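Local coordinates for protein pngf-ii (Elizabethkingia meningoseptica, PDB 4R4X) that probably removes N-linked glycans from glycoproteins and glycopeptides as a peptide:N-glycosidase, hydrolysing the bond between the asparagine side chain and the glycan, at residues A[46-50]-A[62-68]; A[57-62]-A[74-80]; A[228-233]-A[365-371]. One frame throughout, in Å; residues are numbered along the deposited sequence.

Contact 1 (A[46-50]-A[62-68]); sequences FPFEV and QFAFLNN
Phe48 and Phe65 form an offset stack, on the same face as Val50 and Phe63. Their ring centroids lie 4.5 Å apart and the planes are 18° apart. Phe65 CB also makes a CH-pi contact over the Phe48 face, 3.6 Å from that ring's centroid. Phe48 CG stands between its backbone N and carbonyl carbon (chi1 65°), which swings the ring across to Phe65. Phe46 lays one ring face over the Asn67 backbone, and its edge meets Phe65 O, 3.3 Å from CD1.

Backbone bonds join Phe48 to Phe65 and Val50 to Phe63, two bonds per pair. They make the antiparallel ladder of the hairpin 48-54/59-65. The peptide bond before Pro47 is cis, just ahead of this strand.

The polar contact lies on the other face. Gln62 NE2 donates to Glu49 OE1 at 3.2 Å, from above the carboxylate plane. Tyr176 OH, from helix 173-182, also bonds to OE1. Ala64 CB lies 4.1 Å from Glu49 CG and touches the same helix.

The chemistry thus differs by face. One face packs by aromatic stacking and apolar contact. On the other, Gln62 and Tyr176 both bond to Glu49 OE1, which would be consistent with a charged carboxylate.

Contact 2 (A[57-62]-A[74-80]); sequences NNEVSQ and TSDNTIL
Val60 meets Asp76 in an antiparallel hydrogen-bonded pair and carries the apolar part of this contact. Its CB lies 3.5 Å from Asp76 O. CG1 is anti to the backbone N (chi1 -179°) and reaches Ile79 CD1 at 4.2 Å. The other branch, CG2, meets Leu80 CG at 4.1 Å. The valine fork therefore touches both Ile79 and Leu80, in the short, weakly bonded helix that follows the strand. Leu80 CD1 also packs against the amide of Asn58.

The strands pair antiparallel, with backbone bonds at Val60-Asp76 and Gln62-Thr74. Ser61 and Ser75 face each other between these pairs, and their OG atoms are hydrogen-bonded at 3.1 Å. Glu59 OE2 lies 3.3 Å from Ser75 CB. Two waters add bridges, one from Asn58 O to Leu80 N and one from Val60 O to Thr74 O.

Asp76 makes an Asx turn after the strand: its OD1 accepts from Thr78 N at 2.9 Å. The same oxygen accepts from Thr78 OG1 at 2.7 Å.

The contact is one end of the hairpin 59-65/70-76. Strand 48-54 is the other neighbour of strand 59-65. Ser61 bonds to it through the backbone of Glu52, a zinc ligand. Helix 173-182 sends Tyr176 onto Gln62 and Thr74. Ile127, from a loop, touches Val60 and Ile79.

Contact 3 (A[228-233]-A[365-371]); sequences QGNTIF and SIHPDQQ
The axes of strands 231-233 and 365-367 come within 4.8 Å and run antiparallel, at 160°. Thr231-His367 and Phe233-Ser365 are hydrogen-bonded pairs, with the non-hydrogen-bonded pair Ile232-Ile366 between them. Beyond the strand, Pro368 centres an inverse gamma turn. His367 O accepts from both Thr231 N and Asp369 N. The segments stay joined past this turn, where Gln371 N donates to Gly229 O at 2.9 Å, on a lone pair. Gly229 CA lies 3.8 Å from Gln370 CA. At its positive phi (117°) a side chain would press on the preceding carbonyl oxygen and crowd Gln370 CA, so having none suits this close approach.

Thr231 OG1 donates to Asp369 OD2 at 2.6 Å, on the anti side of the carboxylate. With OG1 between the backbone N and the carbonyl carbon (chi1 56°), the hydroxyl turns to Asp369 and CG2 turns to Gln371 CG, 3.9 Å away. Asn230 ND2 reaches Asp369 O at 3.1 Å, with the acceptor in the amide plane.

On the face of Thr231 and Phe233, His367 NE2 and Ser365 OG are hydrogen-bonded at 2.7 Å. Phe233 CD1 lies 3.9 Å from His367 CD2, and the ring planes are perpendicular. Phe185 stacks on His367, and Arg329 NH2 bonds to Ser365 OG. A water joins Gly229 N, Asn230 O and Gln371 NE2, while Gln371 OE1 accepts from Ile373 N and Val374 N.

Asp369 thus ties the turn to segment 228-233, by its carboxylate to Thr231 and by its backbone carbonyl to Asn230. The Ser365-His367 bond and the Phe185 stack probably limit rotation of the imidazole.

How the contacts relate
From the N terminus, contact 1 closes a short loop between strands 48-54 and 59-65. Contact 2 opens at residue 57, before contact 1 has closed, and closes on 74-80. The two therefore cross along the chain. They share strand 59-65 and Gln62, and together join three consecutive antiparallel strands within the N-terminal N-glycanase domain. Their centres are about 17 Å apart. Contact 3 comes later, in series with both. It closes a much longer loop, with 131 residues between its segments. It pairs strands 231-240 and 358-367, the middle two of a separate four-stranded sheet in the peptide-N-glycosidase F-like part of the chain. Its nearest atoms lie about 9 Å from contact 1 and about 21 Å from contact 2.

Contact 1 (A[46-50]-A[62-68])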
loop_
_atom_site.group_PDB
_atom_site.type_symbol
_atom_site.label_atom_id
_atom_site.label_comp_id
_atom_site.label_asym_id
_atom_site.label_seq_id
_atom_site.Cartn_x
_atom_site.Cartn_y
_atom_site.Cartn_z
ATOM N N PHE A 46 -4.426 11.875 17.605
ATOM C CA PHE A 46 -4.050 10.456 17.677
ATOM C C PHE A 46 -3.134 10.081 16.502
ATOM O O PHE A 46 -3.270 10.635 15.430
ATOM C CB PHE A 46 -5.275 9.565 17.631
ATOM C CG PHE A 46 -6.269 9.848 18.710
ATOM C CD1 PHE A 46 -5.989 9.535 20.030
ATOM C CD2 PHE A 46 -7.507 10.410 18.400
ATOM C CE1 PHE A 46 -6.918 9.783 21.026
ATOM C CE2 PHE A 46 -8.437 10.655 19.395
ATOM C CZ PHE A 46 -8.143 10.345 20.705
ATOM N N PRO A 47 -2.177 9.162 16.708
ATOM C CA PRO A 47 -1.829 8.512 17.967
ATOM C C PRO A 47 -0.907 9.395 18.783
ATOM O O PRO A 47 -0.113 10.125 18.219
ATOM C CB PRO A 47 -1.087 7.262 17.508
ATOM C CG PRO A 47 -0.389 7.692 16.263
ATOM C CD PRO A 47 -1.294 8.733 15.612
ATOM N N PHE A 48 -1.026 9.345 20.108
ATOM C CA PHE A 48 -0.079 10.007 20.979
ATOM C C PHE A 48 0.293 9.083 22.137
ATOM O O PHE A 48 -0.413 8.115 22.403
ATOM C CB PHE A 48 -0.585 11.380 21.456
ATOM C CG PHE A 48 -1.810 11.340 22.327
ATOM C CD1 PHE A 48 -1.717 11.080 23.669
ATOM C CD2 PHE A 48 -3.058 11.637 21.797
ATOM C CE1 PHE A 48 -2.844 11.070 24.476
ATOM C CE2 PHE A 48 -4.191 11.615 22.591
ATOM C CZ PHE A 48 -4.077 11.356 23.943
ATOM N N GLU A 49 1.421 9.369 22.772
ATOM C CA GLU A 49 1.937 8.516 23.842
ATOM C C GLU A 49 2.211 9.244 25.135
ATOM O O GLU A 49 2.568 10.429 25.160
ATOM C CB GLU A 49 3.216 7.826 23.412
ATOM C CG GLU A 49 3.027 6.767 22.342
ATOM C CD GLU A 49 4.363 6.205 21.929
ATOM O OE1 GLU A 49 4.825 5.238 22.590
ATOM O OE2 GLU A 49 4.942 6.759 20.968
ATOM N N VAL A 50 2.075 8.487 26.209
ATOM C CA VAL A 50 2.425 8.929 27.545
ATOM C C VAL A 50 3.289 7.846 28.195
ATOM O O VAL A 50 3.146 6.661 27.886
ATOM C CB VAL A 50 1.091 9.153 28.321
ATOM C CG1 VAL A 50 1.216 8.888 29.794
ATOM C CG2 VAL A 50 0.538 10.539 28.027
ATOM N N GLN A 62 4.551 2.357 28.899
ATOM C CA GLN A 62 4.334 3.228 27.783
ATOM C C GLN A 62 2.907 3.002 27.294
ATOM O O GLN A 62 2.512 1.869 27.057
ATOM C CB GLN A 62 5.337 2.898 26.679
ATOM C CG GLN A 62 5.447 3.972 25.625
ATOM C CD GLN A 62 6.182 5.217 26.090
ATOM O OE1 GLN A 62 6.963 5.200 27.047
ATOM N NE2 GLN A 62 5.953 6.308 25.386
ATOM N N PHE A 63 2.166 4.082 27.121
ATOM C CA PHE A 63 0.763 4.034 26.719
ATOM C C PHE A 63 0.612 4.765 25.402
ATOM O O PHE A 63 1.111 5.873 25.267
ATOM C CB PHE A 63 -0.120 4.771 27.735
ATOM C CG PHE A 63 -0.056 4.220 29.121
ATOM C CD1 PHE A 63 0.915 4.651 30.004
ATOM C CD2 PHE A 63 -0.982 3.275 29.554
ATOM C CE1 PHE A 63 0.960 4.143 31.302
ATOM C CE2 PHE A 63 -0.932 2.761 30.843
ATOM C CZ PHE A 63 0.042 3.199 31.722
ATOM N N ALA A 64 -0.141 4.180 24.484
ATOM C CA ALA A 64 -0.449 4.797 23.208
ATOM C C ALA A 64 -1.957 4.974 23.076
ATOM O O ALA A 64 -2.705 4.013 23.190
ATOM C CB ALA A 64 0.095 3.946 22.056
ATOM N N PHE A 65 -2.374 6.208 22.823
ATOM C CA PHE A 65 -3.777 6.542 22.678
ATOM C C PHE A 65 -4.044 6.504 21.176
ATOM O O PHE A 65 -3.524 7.317 20.456
ATOM C CB PHE A 65 -4.049 7.935 23.248
ATOM C CG PHE A 65 -3.905 8.017 24.750
ATOM C CD1 PHE A 65 -2.699 7.723 25.374
ATOM C CD2 PHE A 65 -4.983 8.408 25.538
ATOM C CE1 PHE A 65 -2.569 7.800 26.759
ATOM C CE2 PHE A 65 -4.855 8.487 26.924
ATOM C CZ PHE A 65 -3.644 8.180 27.531
ATOM N N LEU A 66 -4.808 5.528 20.724
ATOM C CA LEU A 66 -4.895 5.245 19.281
ATOM C C LEU A 66 -6.060 5.944 18.654
ATOM O O LEU A 66 -6.000 6.384 17.486
ATOM C CB LEU A 66 -5.019 3.747 19.045
ATOM C CG LEU A 66 -3.877 2.923 19.635
ATOM C CD1 LEU A 66 -4.074 1.479 19.243
ATOM C CD2 LEU A 66 -2.533 3.441 19.161
ATOM N N ASN A 67 -7.136 6.024 19.419
ATOM C CA ASN A 67 -8.338 6.717 18.967
ATOM C C ASN A 67 -9.111 7.094 20.227
ATOM O O ASN A 67 -8.578 6.938 21.331
ATOM C CB ASN A 67 -9.116 5.841 17.970
ATOM C CG ASN A 67 -9.404 4.444 18.504
ATOM O OD1 ASN A 67 -8.919 3.438 17.998
ATOM N ND2 ASN A 67 -10.237 4.380 19.498
ATOM N N ASN A 68 -10.335 7.591 20.088
ATOM C CA ASN A 68 -11.074 8.111 21.239
ATOM C C ASN A 68 -11.385 7.075 22.310
ATOM O O ASN A 68 -11.659 7.433 23.461
ATOM C CB ASN A 68 -12.385 8.763 20.797
ATOM C CG ASN A 68 -12.161 9.997 19.966
ATOM O OD1 ASN A 68 -12.142 11.109 20.492
ATOM N ND2 ASN A 68 -11.960 9.811 18.662
#

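Contact 2 (A[57-62]-A[74-80])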
loop_
_atom_site.group_PDB
_atom_site.type_symbol
_atom_site.label_atom_id
_atom_site.label_comp_id
_atom_site.label_asym_id
_atom_site.label_seq_id
_atom_site.Cartn_x
_atom_site.Cartn_y
_atom_site.Cartn_z
ATOM N N ASN A 57 9.095 -0.286 41.900
ATOM C CA ASN A 57 9.739 -1.407 41.207
ATOM C C ASN A 57 10.413 -1.042 39.875
ATOM O O ASN A 57 10.905 -1.908 39.156
ATOM C CB ASN A 57 8.750 -2.582 41.043
ATOM C CG ASN A 57 7.491 -2.244 40.228
ATOM O OD1 ASN A 57 6.596 -3.078 40.127
ATOM N ND2 ASN A 57 7.407 -1.069 39.645
ATOM N N ASN A 58 10.461 0.253 39.568
ATOM C CA ASN A 58 10.965 0.722 38.282
ATOM C C ASN A 58 10.294 0.094 37.051
ATOM O O ASN A 58 10.895 -0.021 36.008
ATOM C CB ASN A 58 12.499 0.629 38.221
ATOM C CG ASN A 58 13.174 1.714 39.056
ATOM O OD1 ASN A 58 12.516 2.614 39.577
ATOM N ND2 ASN A 58 14.497 1.626 39.196
ATOM N N GLU A 59 9.025 -0.266 37.166
ATOM C CA GLU A 59 8.272 -0.679 35.995
ATOM C C GLU A 59 7.954 0.567 35.164
ATOM O O GLU A 59 7.285 1.466 35.645
ATOM C CB GLU A 59 6.983 -1.409 36.369
ATOM C CG GLU A 59 6.239 -1.932 35.145
ATOM C CD GLU A 59 5.329 -3.118 35.440
ATOM O OE1 GLU A 59 5.058 -3.393 36.626
ATOM O OE2 GLU A 59 4.880 -3.783 34.475
ATOM N N VAL A 60 8.475 0.600 33.942
ATOM C CA VAL A 60 8.220 1.664 32.981
ATOM C C VAL A 60 7.065 1.216 32.069
ATOM O O VAL A 60 7.138 0.156 31.412
ATOM C CB VAL A 60 9.473 1.952 32.148
ATOM C CG1 VAL A 60 9.253 3.081 31.150
ATOM C CG2 VAL A 60 10.649 2.276 33.066
ATOM N N SER A 61 6.004 2.014 32.043
ATOM C CA SER A 61 4.839 1.725 31.201
ATOM C C SER A 61 4.685 2.800 30.138
ATOM O O SER A 61 4.717 3.992 30.428
ATOM C CB SER A 61 3.576 1.630 32.038
ATOM O OG SER A 61 3.611 0.481 32.872
ATOM N N GLN A 62 4.551 2.357 28.899
ATOM C CA GLN A 62 4.334 3.228 27.783
ATOM C C GLN A 62 2.907 3.002 27.294
ATOM O O GLN A 62 2.512 1.869 27.057
ATOM C CB GLN A 62 5.337 2.898 26.679
ATOM C CG GLN A 62 5.447 3.972 25.625
ATOM C CD GLN A 62 6.182 5.217 26.090
ATOM O OE1 GLN A 62 6.963 5.200 27.047
ATOM N NE2 GLN A 62 5.953 6.308 25.386
ATOM N N THR A 74 2.618 -1.029 26.849
ATOM C CA THR A 74 3.655 -2.019 26.924
ATOM C C THR A 74 4.458 -1.671 28.171
ATOM O O THR A 74 4.640 -0.476 28.489
ATOM C CB THR A 74 4.455 -2.058 25.597
ATOM O OG1 THR A 74 5.004 -3.358 25.389
ATOM C CG2 THR A 74 5.549 -1.044 25.576
ATOM N N SER A 75 4.933 -2.697 28.879
ATOM C CA SER A 75 5.618 -2.517 30.156
ATOM C C SER A 75 6.961 -3.253 30.206
ATOM O O SER A 75 7.136 -4.258 29.535
ATOM C CB SER A 75 4.718 -3.014 31.276
ATOM O OG SER A 75 3.575 -2.178 31.363
ATOM N N ASP A 76 7.893 -2.738 31.011
ATOM C CA ASP A 76 9.260 -3.265 31.066
ATOM C C ASP A 76 9.926 -2.739 32.331
ATOM O O ASP A 76 9.972 -1.525 32.549
ATOM C CB ASP A 76 10.052 -2.820 29.828
ATOM C CG ASP A 76 11.424 -3.516 29.687
ATOM O OD1 ASP A 76 11.936 -4.098 30.674
ATOM O OD2 ASP A 76 12.003 -3.450 28.568
ATOM N N ASN A 77 10.419 -3.648 33.174
ATOM C CA ASN A 77 11.075 -3.233 34.413
ATOM C C ASN A 77 12.606 -3.311 34.366
ATOM O O ASN A 77 13.267 -3.237 35.404
ATOM C CB ASN A 77 10.515 -4.015 35.588
ATOM C CG ASN A 77 10.973 -5.455 35.605
ATOM O OD1 ASN A 77 11.569 -5.946 34.652
ATOM N ND2 ASN A 77 10.709 -6.133 36.708
ATOM N N THR A 78 13.155 -3.437 33.165
ATOM C CA THR A 78 14.599 -3.496 32.971
ATOM C C THR A 78 15.174 -2.261 32.282
ATOM O O THR A 78 16.395 -2.160 32.132
ATOM C CB THR A 78 15.010 -4.718 32.120
ATOM O OG1 THR A 78 14.593 -4.537 30.753
ATOM C CG2 THR A 78 14.412 -5.998 32.681
ATOM N N ILE A 79 14.319 -1.328 31.849
ATOM C CA ILE A 79 14.793 -0.217 31.013
ATOM C C ILE A 79 15.801 0.700 31.735
ATOM O O ILE A 79 16.862 1.024 31.200
ATOM C CB ILE A 79 13.610 0.645 30.495
ATOM C CG1 ILE A 79 12.749 -0.182 29.527
ATOM C CG2 ILE A 79 14.127 1.909 29.812
ATOM C CD1 ILE A 79 11.670 0.614 28.810
ATOM N N LEU A 80 15.445 1.132 32.936
ATOM C CA LEU A 80 16.292 2.067 33.688
ATOM C C LEU A 80 17.649 1.430 33.994
ATOM O O LEU A 80 18.679 2.037 33.746
ATOM C CB LEU A 80 15.589 2.514 34.978
ATOM C CG LEU A 80 14.289 3.281 34.719
ATOM C CD1 LEU A 80 13.734 3.866 36.002
ATOM C CD2 LEU A 80 14.514 4.347 33.663
HETATM O O HOH W 1 13.272 -0.135 34.432
HETATM O O HOH W 2 7.668 0.180 28.598
#

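Contact 3 (A[228-233]-A[365-371])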
loop_
_atom_site.group_PDB
_atom_site.type_symbol
_atom_site.label_atom_id
_atom_site.label_comp_id
_atom_site.label_asym_id
_atom_site.label_seq_id
_atom_site.Cartn_x
_atom_site.Cartn_y
_atom_site.Cartn_z
ATOM N N GLN A 228 -9.666 14.299 -2.164
ATOM C CA GLN A 228 -8.539 14.661 -3.002
ATOM C C GLN A 228 -7.338 14.975 -2.116
ATOM O O GLN A 228 -7.432 15.750 -1.175
ATOM C CB GLN A 228 -8.888 15.866 -3.910
ATOM C CG GLN A 228 -7.697 16.577 -4.578
ATOM C CD GLN A 228 -6.916 15.727 -5.585
ATOM O OE1 GLN A 228 -7.482 14.883 -6.271
ATOM N NE2 GLN A 228 -5.585 15.950 -5.655
ATOM N N GLY A 229 -6.210 14.358 -2.423
ATOM C CA GLY A 229 -4.975 14.560 -1.672
ATOM C C GLY A 229 -4.514 13.264 -1.005
ATOM O O GLY A 229 -3.306 13.035 -0.830
ATOM N N ASN A 230 -5.464 12.423 -0.631
ATOM C CA ASN A 230 -5.113 11.152 0.014
ATOM C C ASN A 230 -4.501 10.194 -1.016
ATOM O O ASN A 230 -4.827 10.246 -2.214
ATOM C CB ASN A 230 -6.357 10.486 0.573
ATOM C CG ASN A 230 -6.899 11.116 1.847
ATOM O OD1 ASN A 230 -7.896 10.620 2.351
ATOM N ND2 ASN A 230 -6.295 12.171 2.361
ATOM N N THR A 231 -3.631 9.299 -0.571
ATOM C CA THR A 231 -3.088 8.311 -1.478
ATOM C C THR A 231 -3.682 6.942 -1.176
ATOM O O THR A 231 -4.187 6.682 -0.052
ATOM C CB THR A 231 -1.555 8.267 -1.440
ATOM O OG1 THR A 231 -1.095 8.039 -0.103
ATOM C CG2 THR A 231 -0.977 9.555 -1.955
ATOM N N ILE A 232 -3.647 6.090 -2.194
ATOM C CA ILE A 232 -4.276 4.772 -2.138
ATOM C C ILE A 232 -3.356 3.730 -2.759
ATOM O O ILE A 232 -2.826 3.927 -3.865
ATOM C CB ILE A 232 -5.599 4.715 -2.917
ATOM C CG1 ILE A 232 -6.500 5.918 -2.648
ATOM C CG2 ILE A 232 -6.336 3.438 -2.559
ATOM C CD1 ILE A 232 -7.605 6.077 -3.673
ATOM N N PHE A 233 -3.179 2.626 -2.046
ATOM C CA PHE A 233 -2.335 1.542 -2.489
ATOM C C PHE A 233 -3.104 0.222 -2.345
ATOM O O PHE A 233 -4.002 0.090 -1.497
ATOM C CB PHE A 233 -1.062 1.435 -1.628
ATOM C CG PHE A 233 -0.060 2.528 -1.849
ATOM C CD1 PHE A 233 -0.271 3.784 -1.355
ATOM C CD2 PHE A 233 1.145 2.260 -2.517
ATOM C CE1 PHE A 233 0.670 4.786 -1.552
ATOM C CE2 PHE A 233 2.092 3.262 -2.722
ATOM C CZ PHE A 233 1.840 4.531 -2.244
ATOM N N SER A 365 -5.028 0.175 1.169
ATOM C CA SER A 365 -4.728 1.140 2.213
ATOM C C SER A 365 -4.905 2.564 1.688
ATOM O O SER A 365 -4.562 2.879 0.521
ATOM C CB SER A 365 -3.315 0.957 2.764
ATOM O OG SER A 365 -2.332 1.171 1.779
ATOM N N ILE A 366 -5.456 3.400 2.559
ATOM C CA ILE A 366 -5.741 4.800 2.279
ATOM C C ILE A 366 -4.995 5.660 3.289
ATOM O O ILE A 366 -5.136 5.483 4.513
ATOM C CB ILE A 366 -7.245 5.105 2.354
ATOM C CG1 ILE A 366 -8.035 4.135 1.483
ATOM C CG2 ILE A 366 -7.519 6.566 1.945
ATOM C CD1 ILE A 366 -9.437 3.889 1.976
ATOM N N HIS A 367 -4.182 6.576 2.767
ATOM C CA HIS A 367 -3.251 7.343 3.564
ATOM C C HIS A 367 -3.617 8.835 3.526
ATOM O O HIS A 367 -3.916 9.359 2.442
ATOM C CB HIS A 367 -1.824 7.091 3.083
ATOM C CG HIS A 367 -1.471 5.640 3.077
ATOM N ND1 HIS A 367 -0.881 5.007 4.156
ATOM C CD2 HIS A 367 -1.719 4.675 2.164
ATOM C CE1 HIS A 367 -0.736 3.723 3.886
ATOM N NE2 HIS A 367 -1.258 3.492 2.693
ATOM N N PRO A 368 -3.611 9.500 4.703
ATOM C CA PRO A 368 -4.121 10.866 4.930
ATOM C C PRO A 368 -3.172 11.961 4.411
ATOM O O PRO A 368 -2.832 12.902 5.123
ATOM C CB PRO A 368 -4.235 10.938 6.469
ATOM C CG PRO A 368 -3.142 10.041 6.946
ATOM C CD PRO A 368 -3.167 8.885 5.982
ATOM N N ASP A 369 -2.773 11.842 3.160
ATOM C CA ASP A 369 -1.871 12.770 2.543
ATOM C C ASP A 369 -2.645 13.982 1.996
ATOM O O ASP A 369 -3.868 13.996 1.993
ATOM C CB ASP A 369 -1.158 12.051 1.387
ATOM C CG ASP A 369 -0.143 11.062 1.867
ATOM O OD1 ASP A 369 0.497 11.343 2.909
ATOM O OD2 ASP A 369 0.045 10.010 1.200
ATOM N N GLN A 370 -1.907 14.964 1.504
ATOM C CA GLN A 370 -2.484 16.123 0.811
ATOM C C GLN A 370 -1.650 16.350 -0.463
ATOM O O GLN A 370 -1.197 17.453 -0.735
ATOM C CB GLN A 370 -2.491 17.363 1.729
ATOM C CG GLN A 370 -3.172 17.149 3.095
ATOM C CD GLN A 370 -2.812 18.190 4.165
ATOM O OE1 GLN A 370 -1.679 18.674 4.249
ATOM N NE2 GLN A 370 -3.782 18.514 5.012
ATOM N N GLN A 371 -1.450 15.288 -1.237
ATOM C CA GLN A 371 -0.608 15.354 -2.435
ATOM C C GLN A 371 -1.270 16.176 -3.546
ATOM O O GLN A 371 -2.491 16.131 -3.718
ATOM C CB GLN A 371 -0.248 13.947 -2.948
ATOM C CG GLN A 371 -1.406 13.124 -3.458
ATOM C CD GLN A 371 -1.830 13.459 -4.894
ATOM O OE1 GLN A 371 -1.040 13.925 -5.712
ATOM N NE2 GLN A 371 -3.074 13.183 -5.200
HETATM O O HOH W 3 -5.549 12.114 -4.020
#